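Long-range contacts in enzyme subtilase SubTY from Bacillus sp. TY145 (Bacillus sp., PDB 5FFN), which probably hydrolyses peptide bonds in proteins as a serine protease of the subtilisin-like (subtilase) family: residues V38-L43 against L100-V105; H42-G47 against E236-T241. One frame throughout, in Å; residues are numbered along the deposited sequence.

Contact 1. Residues V38-L43 against L100-V105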
ATOM      1  N   VAL A  38      -4.094  12.907  -5.122  1.00 16.05           N
ATOM      2  CA  VAL A  38      -3.899  13.422  -3.763  1.00 15.52           C
ATOM      3  C   VAL A  38      -4.407  14.883  -3.716  1.00 16.14           C
ATOM      4  O   VAL A  38      -4.149  15.673  -4.640  1.00 15.21           O
ATOM      5  CB  VAL A  38      -2.389  13.369  -3.335  1.00 15.77           C
ATOM      6  CG1 VAL A  38      -2.162  13.993  -1.962  1.00 15.92           C
ATOM      7  CG2 VAL A  38      -1.858  11.960  -3.386  1.00 16.12           C
ATOM      8  N   TYR A  39      -5.171  15.156  -2.673  1.00 18.55           N
ATOM      9  CA  TYR A  39      -5.609  16.509  -2.345  1.00 20.16           C
ATOM     10  C   TYR A  39      -4.426  17.244  -1.710  1.00 20.26           C
ATOM     11  O   TYR A  39      -4.303  17.339  -0.474  1.00 21.06           O
ATOM     12  CB  TYR A  39      -6.823  16.426  -1.426  1.00 20.28           C
ATOM     13  CG  TYR A  39      -7.313  17.791  -0.955  1.00 22.72           C
ATOM     14  CD1 TYR A  39      -7.317  18.873  -1.829  1.00 25.15           C
ATOM     15  CD2 TYR A  39      -7.719  18.000   0.371  1.00 23.63           C
ATOM     16  CE1 TYR A  39      -7.733  20.149  -1.409  1.00 26.98           C
ATOM     17  CE2 TYR A  39      -8.153  19.263   0.800  1.00 26.67           C
ATOM     18  CZ  TYR A  39      -8.149  20.336  -0.103  1.00 28.07           C
ATOM     19  OH  TYR A  39      -8.556  21.623   0.271  1.00 27.19           O
ATOM     20  N   THR A  40      -3.561  17.731  -2.582  1.00 22.07           N
ATOM     21  CA  THR A  40      -2.289  18.337  -2.224  1.00 23.14           C
ATOM     22  C   THR A  40      -2.456  19.659  -1.431  1.00 24.17           C
ATOM     23  O   THR A  40      -1.485  20.133  -0.851  1.00 24.54           O
ATOM     24  CB  THR A  40      -1.376  18.580  -3.473  1.00 23.69           C
ATOM     25  OG1 THR A  40      -2.006  19.490  -4.387  1.00 24.16           O
ATOM     26  CG2 THR A  40      -1.041  17.246  -4.235  1.00 22.89           C
ATOM     27  N   SER A  41      -3.672  20.214  -1.420  1.00 24.51           N
ATOM     28  CA  SER A  41      -3.979  21.451  -0.697  1.00 25.10           C
ATOM     29  C   SER A  41      -4.557  21.182   0.686  1.00 25.03           C
ATOM     30  O   SER A  41      -4.975  22.105   1.397  1.00 25.47           O
ATOM     31  CB  SER A  41      -4.963  22.304  -1.519  1.00 24.78           C
ATOM     32  OG  SER A  41      -4.292  22.864  -2.625  1.00 26.80           O
ATOM     33  N   HIS A  42      -4.599  19.912   1.099  1.00 22.75           N
ATOM     34  CA  HIS A  42      -4.922  19.602   2.472  1.00 21.08           C
ATOM     35  C   HIS A  42      -3.883  20.360   3.332  1.00 20.37           C
ATOM     36  O   HIS A  42      -2.708  20.480   2.948  1.00 19.69           O
ATOM     37  CB  HIS A  42      -4.810  18.096   2.712  1.00 20.98           C
ATOM     38  CG  HIS A  42      -5.423  17.624   3.980  1.00 18.59           C
ATOM     39  ND1 HIS A  42      -4.907  17.934   5.219  1.00 17.14           N
ATOM     40  CD2 HIS A  42      -6.487  16.828   4.204  1.00 16.31           C
ATOM     41  CE1 HIS A  42      -5.644  17.368   6.145  1.00 15.12           C
ATOM     42  NE2 HIS A  42      -6.592  16.659   5.555  1.00 17.41           N
ATOM     43  N   LEU A  43      -4.332  20.867   4.476  1.00 20.68           N
ATOM     44  CA  LEU A  43      -3.478  21.662   5.355  1.00 20.74           C
ATOM     45  C   LEU A  43      -2.240  20.893   5.805  1.00 20.44           C
ATOM     46  O   LEU A  43      -1.170  21.450   5.938  1.00 19.03           O
ATOM     47  CB  LEU A  43      -4.260  22.116   6.564  1.00 21.51           C
ATOM     48  CG  LEU A  43      -5.141  23.348   6.352  1.00 23.58           C
ATOM     49  CD1 LEU A  43      -5.923  23.600   7.597  1.00 24.65           C
ATOM     50  CD2 LEU A  43      -4.291  24.542   6.008  1.00 26.15           C
ATOM     51  N   LEU A 100       6.488  15.045  -2.130  1.00 15.68           N
ATOM     52  CA  LEU A 100       5.473  14.182  -2.724  1.00 16.05           C
ATOM     53  C   LEU A 100       5.472  14.324  -4.240  1.00 16.05           C
ATOM     54  O   LEU A 100       5.498  15.433  -4.792  1.00 17.65           O
ATOM     55  CB  LEU A 100       4.111  14.465  -2.090  1.00 15.88           C
ATOM     56  CG  LEU A 100       2.869  13.873  -2.750  1.00 16.98           C
ATOM     57  CD1 LEU A 100       2.828  12.339  -2.575  1.00 17.91           C
ATOM     58  CD2 LEU A 100       1.610  14.441  -2.198  1.00 17.74           C
ATOM     59  N   TRP A 101       5.480  13.184  -4.930  1.00 15.60           N
ATOM     60  CA  TRP A 101       5.118  13.162  -6.340  1.00 15.34           C
ATOM     61  C   TRP A 101       3.747  12.450  -6.404  1.00 16.13           C
ATOM     62  O   TRP A 101       3.647  11.217  -6.224  1.00 14.93           O
ATOM     63  CB  TRP A 101       6.150  12.478  -7.207  1.00 14.91           C
ATOM     64  CG  TRP A 101       7.560  13.107  -7.348  1.00 13.50           C
ATOM     65  CD1 TRP A 101       8.013  14.257  -6.769  1.00 14.35           C
ATOM     66  CD2 TRP A 101       8.623  12.627  -8.166  1.00 15.49           C
ATOM     67  NE1 TRP A 101       9.296  14.523  -7.170  1.00 14.31           N
ATOM     68  CE2 TRP A 101       9.700  13.545  -8.036  1.00 14.23           C
ATOM     69  CE3 TRP A 101       8.786  11.508  -9.014  1.00 14.19           C
ATOM     70  CZ2 TRP A 101      10.908  13.361  -8.669  1.00 13.06           C
ATOM     71  CZ3 TRP A 101       9.993  11.343  -9.655  1.00 14.96           C
ATOM     72  CH2 TRP A 101      11.044  12.291  -9.496  1.00 14.13           C
ATOM     73  N   ALA A 102       2.695  13.220  -6.666  1.00 14.77           N
ATOM     74  CA  ALA A 102       1.329  12.699  -6.629  1.00 15.89           C
ATOM     75  C   ALA A 102       0.944  12.293  -8.046  1.00 15.68           C
ATOM     76  O   ALA A 102       0.674  13.147  -8.876  1.00 15.15           O
ATOM     77  CB  ALA A 102       0.358  13.717  -6.059  1.00 16.12           C
ATOM     78  N   TYR A 103       0.971  10.982  -8.328  1.00 14.61           N
ATOM     79  CA  TYR A 103       0.673  10.472  -9.674  1.00 13.97           C
ATOM     80  C   TYR A 103      -0.648   9.736  -9.642  1.00 13.41           C
ATOM     81  O   TYR A 103      -0.785   8.724  -8.959  1.00 12.11           O
ATOM     82  CB  TYR A 103       1.757   9.531 -10.147  1.00 13.88           C
ATOM     83  CG  TYR A 103       3.044  10.147 -10.629  1.00 13.51           C
ATOM     84  CD1 TYR A 103       3.423  11.468 -10.326  1.00 12.99           C
ATOM     85  CD2 TYR A 103       3.941   9.373 -11.367  1.00 13.82           C
ATOM     86  CE1 TYR A 103       4.644  11.985 -10.767  1.00 13.87           C
ATOM     87  CE2 TYR A 103       5.141   9.892 -11.826  1.00 12.61           C
ATOM     88  CZ  TYR A 103       5.491  11.221 -11.499  1.00 14.26           C
ATOM     89  OH  TYR A 103       6.718  11.684 -11.964  1.00 16.60           O
ATOM     90  N   LYS A 104      -1.640  10.257 -10.356  1.00 13.63           N
ATOM     91  CA  LYS A 104      -2.975   9.623 -10.370  1.00 12.71           C
ATOM     92  C   LYS A 104      -3.004   8.541 -11.444  1.00 13.39           C
ATOM     93  O   LYS A 104      -2.823   8.827 -12.633  1.00 13.48           O
ATOM     94  CB  LYS A 104      -4.096  10.645 -10.607  1.00 14.25           C
ATOM     95  CG  LYS A 104      -5.464  10.044 -10.619  1.00 14.25           C
ATOM     96  CD  LYS A 104      -6.566  11.091 -10.731  1.00 14.41           C
ATOM     97  CE  LYS A 104      -7.935  10.520 -10.506  1.00 16.97           C
ATOM     98  NZ  LYS A 104      -9.001  11.584 -10.641  1.00 14.48           N
ATOM     99  N   VAL A 105      -3.179   7.294 -11.005  1.00 12.93           N
ATOM    100  CA  VAL A 105      -3.182   6.106 -11.882  1.00 13.70           C
ATOM    101  C   VAL A 105      -4.456   5.265 -11.720  1.00 13.48           C
ATOM    102  O   VAL A 105      -4.669   4.314 -12.462  1.00 14.49           O
ATOM    103  CB  VAL A 105      -1.945   5.184 -11.606  1.00 13.01           C
ATOM    104  CG1 VAL A 105      -0.687   5.989 -11.741  1.00 13.59           C
ATOM    105  CG2 VAL A 105      -2.052   4.537 -10.249  1.00 13.05           C
TER

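Contact 2. Residues H42-G47 against E236-T241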
ATOM      1  N   HIS A  42      -4.599  19.912   1.099  1.00 22.75           N
ATOM      2  CA  HIS A  42      -4.922  19.602   2.472  1.00 21.08           C
ATOM      3  C   HIS A  42      -3.883  20.360   3.332  1.00 20.37           C
ATOM      4  O   HIS A  42      -2.708  20.480   2.948  1.00 19.69           O
ATOM      5  CB  HIS A  42      -4.810  18.096   2.712  1.00 20.98           C
ATOM      6  CG  HIS A  42      -5.423  17.624   3.980  1.00 18.59           C
ATOM      7  ND1 HIS A  42      -4.907  17.934   5.219  1.00 17.14           N
ATOM      8  CD2 HIS A  42      -6.487  16.828   4.204  1.00 16.31           C
ATOM      9  CE1 HIS A  42      -5.644  17.368   6.145  1.00 15.12           C
ATOM     10  NE2 HIS A  42      -6.592  16.659   5.555  1.00 17.41           N
ATOM     11  N   LEU A  43      -4.332  20.867   4.476  1.00 20.68           N
ATOM     12  CA  LEU A  43      -3.478  21.662   5.355  1.00 20.74           C
ATOM     13  C   LEU A  43      -2.240  20.893   5.805  1.00 20.44           C
ATOM     14  O   LEU A  43      -1.170  21.450   5.938  1.00 19.03           O
ATOM     15  CB  LEU A  43      -4.260  22.116   6.564  1.00 21.51           C
ATOM     16  CG  LEU A  43      -5.141  23.348   6.352  1.00 23.58           C
ATOM     17  CD1 LEU A  43      -5.923  23.600   7.597  1.00 24.65           C
ATOM     18  CD2 LEU A  43      -4.291  24.542   6.008  1.00 26.15           C
ATOM     19  N   ASP A  44      -2.396  19.584   5.972  1.00 20.80           N
ATOM     20  CA  ASP A  44      -1.275  18.735   6.405  1.00 20.18           C
ATOM     21  C   ASP A  44      -0.387  18.239   5.269  1.00 20.19           C
ATOM     22  O   ASP A  44       0.634  17.625   5.523  1.00 18.10           O
ATOM     23  CB  ASP A  44      -1.816  17.591   7.256  1.00 20.33           C
ATOM     24  CG  ASP A  44      -2.569  18.069   8.484  1.00 21.12           C
ATOM     25  OD1 ASP A  44      -2.390  19.253   8.906  1.00 21.90           O
ATOM     26  OD2 ASP A  44      -3.328  17.273   9.057  1.00 16.69           O
ATOM     27  N   LEU A  45      -0.769  18.508   4.017  1.00 18.43           N
ATOM     28  CA  LEU A  45       0.063  18.205   2.874  1.00 19.49           C
ATOM     29  C   LEU A  45       0.601  19.424   2.125  1.00 19.78           C
ATOM     30  O   LEU A  45       1.429  19.294   1.230  1.00 20.79           O
ATOM     31  CB  LEU A  45      -0.730  17.293   1.890  1.00 19.14           C
ATOM     32  CG  LEU A  45      -1.285  15.989   2.458  1.00 18.93           C
ATOM     33  CD1 LEU A  45      -2.008  15.223   1.350  1.00 18.57           C
ATOM     34  CD2 LEU A  45      -0.169  15.110   3.066  1.00 19.12           C
ATOM     35  N   ALA A  46       0.163  20.625   2.507  1.00 21.39           N
ATOM     36  CA  ALA A  46       0.435  21.800   1.735  1.00 20.89           C
ATOM     37  C   ALA A  46       1.905  22.002   1.565  1.00 20.46           C
ATOM     38  O   ALA A  46       2.661  21.878   2.519  1.00 21.65           O
ATOM     39  CB  ALA A  46      -0.225  23.024   2.378  1.00 21.03           C
ATOM     40  N   GLY A  47       2.300  22.285   0.330  1.00 20.66           N
ATOM     41  CA  GLY A  47       3.682  22.576  -0.026  1.00 21.61           C
ATOM     42  C   GLY A  47       4.557  21.351  -0.202  1.00 21.41           C
ATOM     43  O   GLY A  47       5.733  21.458  -0.611  1.00 22.92           O
ATOM     44  N   GLU A 236      -5.849   6.109  10.877  1.00 15.60           N
ATOM     45  CA  GLU A 236      -6.263   7.490  10.627  1.00 15.99           C
ATOM     46  C   GLU A 236      -5.260   8.291   9.832  1.00 15.72           C
ATOM     47  O   GLU A 236      -4.041   8.246  10.062  1.00 16.02           O
ATOM     48  CB  GLU A 236      -6.518   8.178  11.973  1.00 16.38           C
ATOM     49  CG  GLU A 236      -7.058   9.571  11.865  1.00 19.38           C
ATOM     50  CD  GLU A 236      -7.428  10.169  13.233  1.00 22.76           C
ATOM     51  OE1 GLU A 236      -7.130   9.515  14.279  1.00 20.99           O
ATOM     52  OE2 GLU A 236      -8.066  11.259  13.223  1.00 19.55           O
ATOM     53  N   SER A 237      -5.752   9.033   8.836  1.00 14.65           N
ATOM     54  CA  SER A 237      -4.909   9.876   8.057  1.00 14.88           C
ATOM     55  C   SER A 237      -5.778  10.967   7.408  1.00 15.59           C
ATOM     56  O   SER A 237      -6.999  11.044   7.684  1.00 16.72           O
ATOM     57  CB  SER A 237      -4.160   9.057   6.974  1.00 13.27           C
ATOM     58  OG  SER A 237      -3.184   9.811   6.334  1.00 12.32           O
ATOM     59  N   THR A 238      -5.106  11.746   6.578  1.00 16.79           N
ATOM     60  CA  THR A 238      -5.659  12.839   5.772  1.00 17.63           C
ATOM     61  C   THR A 238      -6.701  12.309   4.761  1.00 19.17           C
ATOM     62  O   THR A 238      -6.585  11.189   4.279  1.00 17.91           O
ATOM     63  CB  THR A 238      -4.563  13.565   5.039  1.00 18.44           C
ATOM     64  OG1 THR A 238      -3.675  12.652   4.377  1.00 17.24           O
ATOM     65  CG2 THR A 238      -3.712  14.453   5.961  1.00 17.89           C
ATOM     66  N   TRP A 239      -7.697  13.144   4.447  1.00 19.37           N
ATOM     67  CA  TRP A 239      -8.800  12.761   3.560  1.00 19.09           C
ATOM     68  C   TRP A 239      -9.077  13.847   2.533  1.00 18.30           C
ATOM     69  O   TRP A 239      -8.730  15.018   2.714  1.00 18.59           O
ATOM     70  CB  TRP A 239     -10.032  12.435   4.375  1.00 19.62           C
ATOM     71  CG  TRP A 239     -11.066  11.608   3.696  1.00 19.65           C
ATOM     72  CD1 TRP A 239     -12.367  11.950   3.417  1.00 22.14           C
ATOM     73  CD2 TRP A 239     -10.899  10.273   3.240  1.00 20.65           C
ATOM     74  NE1 TRP A 239     -13.018  10.895   2.825  1.00 21.35           N
ATOM     75  CE2 TRP A 239     -12.130   9.855   2.696  1.00 20.34           C
ATOM     76  CE3 TRP A 239      -9.817   9.382   3.247  1.00 18.98           C
ATOM     77  CZ2 TRP A 239     -12.305   8.581   2.162  1.00 21.30           C
ATOM     78  CZ3 TRP A 239     -10.004   8.114   2.755  1.00 20.29           C
ATOM     79  CH2 TRP A 239     -11.231   7.725   2.210  1.00 20.34           C
ATOM     80  N   TYR A 240      -9.627  13.424   1.389  1.00 18.34           N
ATOM     81  CA  TYR A 240      -9.675  14.265   0.212  1.00 18.70           C
ATOM     82  C   TYR A 240     -10.622  15.472   0.370  1.00 19.58           C
ATOM     83  O   TYR A 240     -10.481  16.432  -0.366  1.00 19.50           O
ATOM     84  CB  TYR A 240     -10.077  13.465  -1.056  1.00 20.19           C
ATOM     85  CG  TYR A 240     -11.553  13.145  -1.194  1.00 18.12           C
ATOM     86  CD1 TYR A 240     -12.160  12.155  -0.437  1.00 20.81           C
ATOM     87  CD2 TYR A 240     -12.326  13.811  -2.163  1.00 22.57           C
ATOM     88  CE1 TYR A 240     -13.506  11.866  -0.593  1.00 21.94           C
ATOM     89  CE2 TYR A 240     -13.648  13.519  -2.341  1.00 23.39           C
ATOM     90  CZ  TYR A 240     -14.248  12.569  -1.569  1.00 25.42           C
ATOM     91  OH  TYR A 240     -15.595  12.297  -1.759  1.00 26.99           O
ATOM     92  N   THR A 241     -11.530  15.399   1.311  1.00 21.23           N
ATOM     93  CA  THR A 241     -12.407  16.539   1.587  1.00 23.83           C
ATOM     94  C   THR A 241     -11.846  17.551   2.587  1.00 25.11           C
ATOM     95  O   THR A 241     -12.508  18.576   2.857  1.00 26.13           O
ATOM     96  CB  THR A 241     -13.771  16.068   2.016  1.00 23.72           C
ATOM     97  OG1 THR A 241     -13.664  15.143   3.092  1.00 24.24           O
ATOM     98  CG2 THR A 241     -14.473  15.388   0.829  1.00 26.80           C
TER

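Contact 1. Residues V38-L43 against L100-V105
V38 and L100 meet tip to tip, CG1 of V38 lying 3.8 Å from CD2 of L100, and this pair joins a loop to strand 99-104. V38 holds CG1 anti to its backbone N (chi1 176°), which turns that methyl to L100 and lets the rest of the side chain settle on A102. CB and CG2 of V38 share the single methyl of A102: each stands 3.9 Å from A102 CB, so the small side chain packs against the CB-CG2 side of the valine, leaving CG1 for L100. L100 comes to the contact extended, with CG anti to the backbone N (chi1 168°) and CD2 continuing the chain away from CA, while CD1 is turned aside. T40 adds a looser touch with its methyl, CG2 being 4.2 Å from A102 CB and 4.4 Å from L100 CD2. The interface is therefore wholly apolar and made almost entirely by methyl groups.

Tight turning of the loop presents V38 and T40 to the same strand. Y39 between them is the centre of an inverse gamma turn, closed by a weak bond of 3.0 Å from T40 N to V38 O, and a type I turn follows from Y39 to H42. C66, disulfide-bonded to C52, completes the packing by touching both T40 and A102, and its backbone bonds to V38. On the other side of the strand W101 and Y103 pack on helix 114-131. The contact thus packs the loop on one strand of the central, largely parallel sheet of the subtilisin-like alpha/beta fold, where the loop leaving strand 29-35 passes close to the probable Ser-His-Asp triad of D35, H72 and S251.

Contact 2. Residues H42-G47 against E236-T241
OD2 of D44, a residue whose CB lies 3.9 Å from T238 CG2, is gripped by two hydrogen bonds, one with the hydroxyl of Y244 and one from the backbone N of V91. This double hold satisfies a buried carboxylate oxygen and fixes D44 beside the threonine. The principal meeting is between H42 and T238. T238 carries CG2 anti to its carbonyl carbon, and the methyl sits over one face of the imidazole in a CH-pi contact, 3.6 Å from the ring centroid and 17° off the normal. It is displaced toward the rim, CE1 of H42 being its nearest ring atom at 3.5 Å. At the ring edge, in its plane, W239 O stands 3.2 Å from H42 CD2.

H42 has its CG anti to the backbone N (chi1 -166°), and both ring nitrogens are engaged. ND1 accepts the backbone N-H of D44 at 3.1 Å in a nearly straight bond (166°) that lies in the ring plane, whereas NE2 bonds to G243 O; a neutral ring protonated on NE2 would suit this pattern. Together these bonds fix the rotation of the ring, and Y244 meets it edge-to-face. An alanine at H42 would probably leave the D44 amide and the G243 carbonyl without their imidazole mates and open a gap beneath the T238 methyl.

T238 OG1 bonds to T74 O of helix 72-81, and L45 CD1 approaches that hydroxyl at 4.3 Å. A backbone bond from L45 N to H42 O folds the loop into a compact turn. In the subtilase fold, the loop after strand 29-35, which carries the probable catalytic D35, here packs on the two-stranded antiparallel hairpin 235-238/244-247.

How the contacts relate
Both contacts start from one loop, between strands 29-35 and 49-54, and share H42 and L43; their centres are about 9 Å apart. Contact 1 turns the early part of the loop to strand 99-104 of the large mixed sheet, whereas contact 2 carries the later part to a hairpin strand nearly two hundred residues downstream. The two are continuous: V38 CG1 lies 3.5 Å from L45 CD1, and Y39 CD2 is 3.3 Å from Y240 O. Helix 72-81 lies alongside, meeting Y39, L45 and Y240. The loop therefore ties the central sheet to the small hairpin next to the probable catalytic triad.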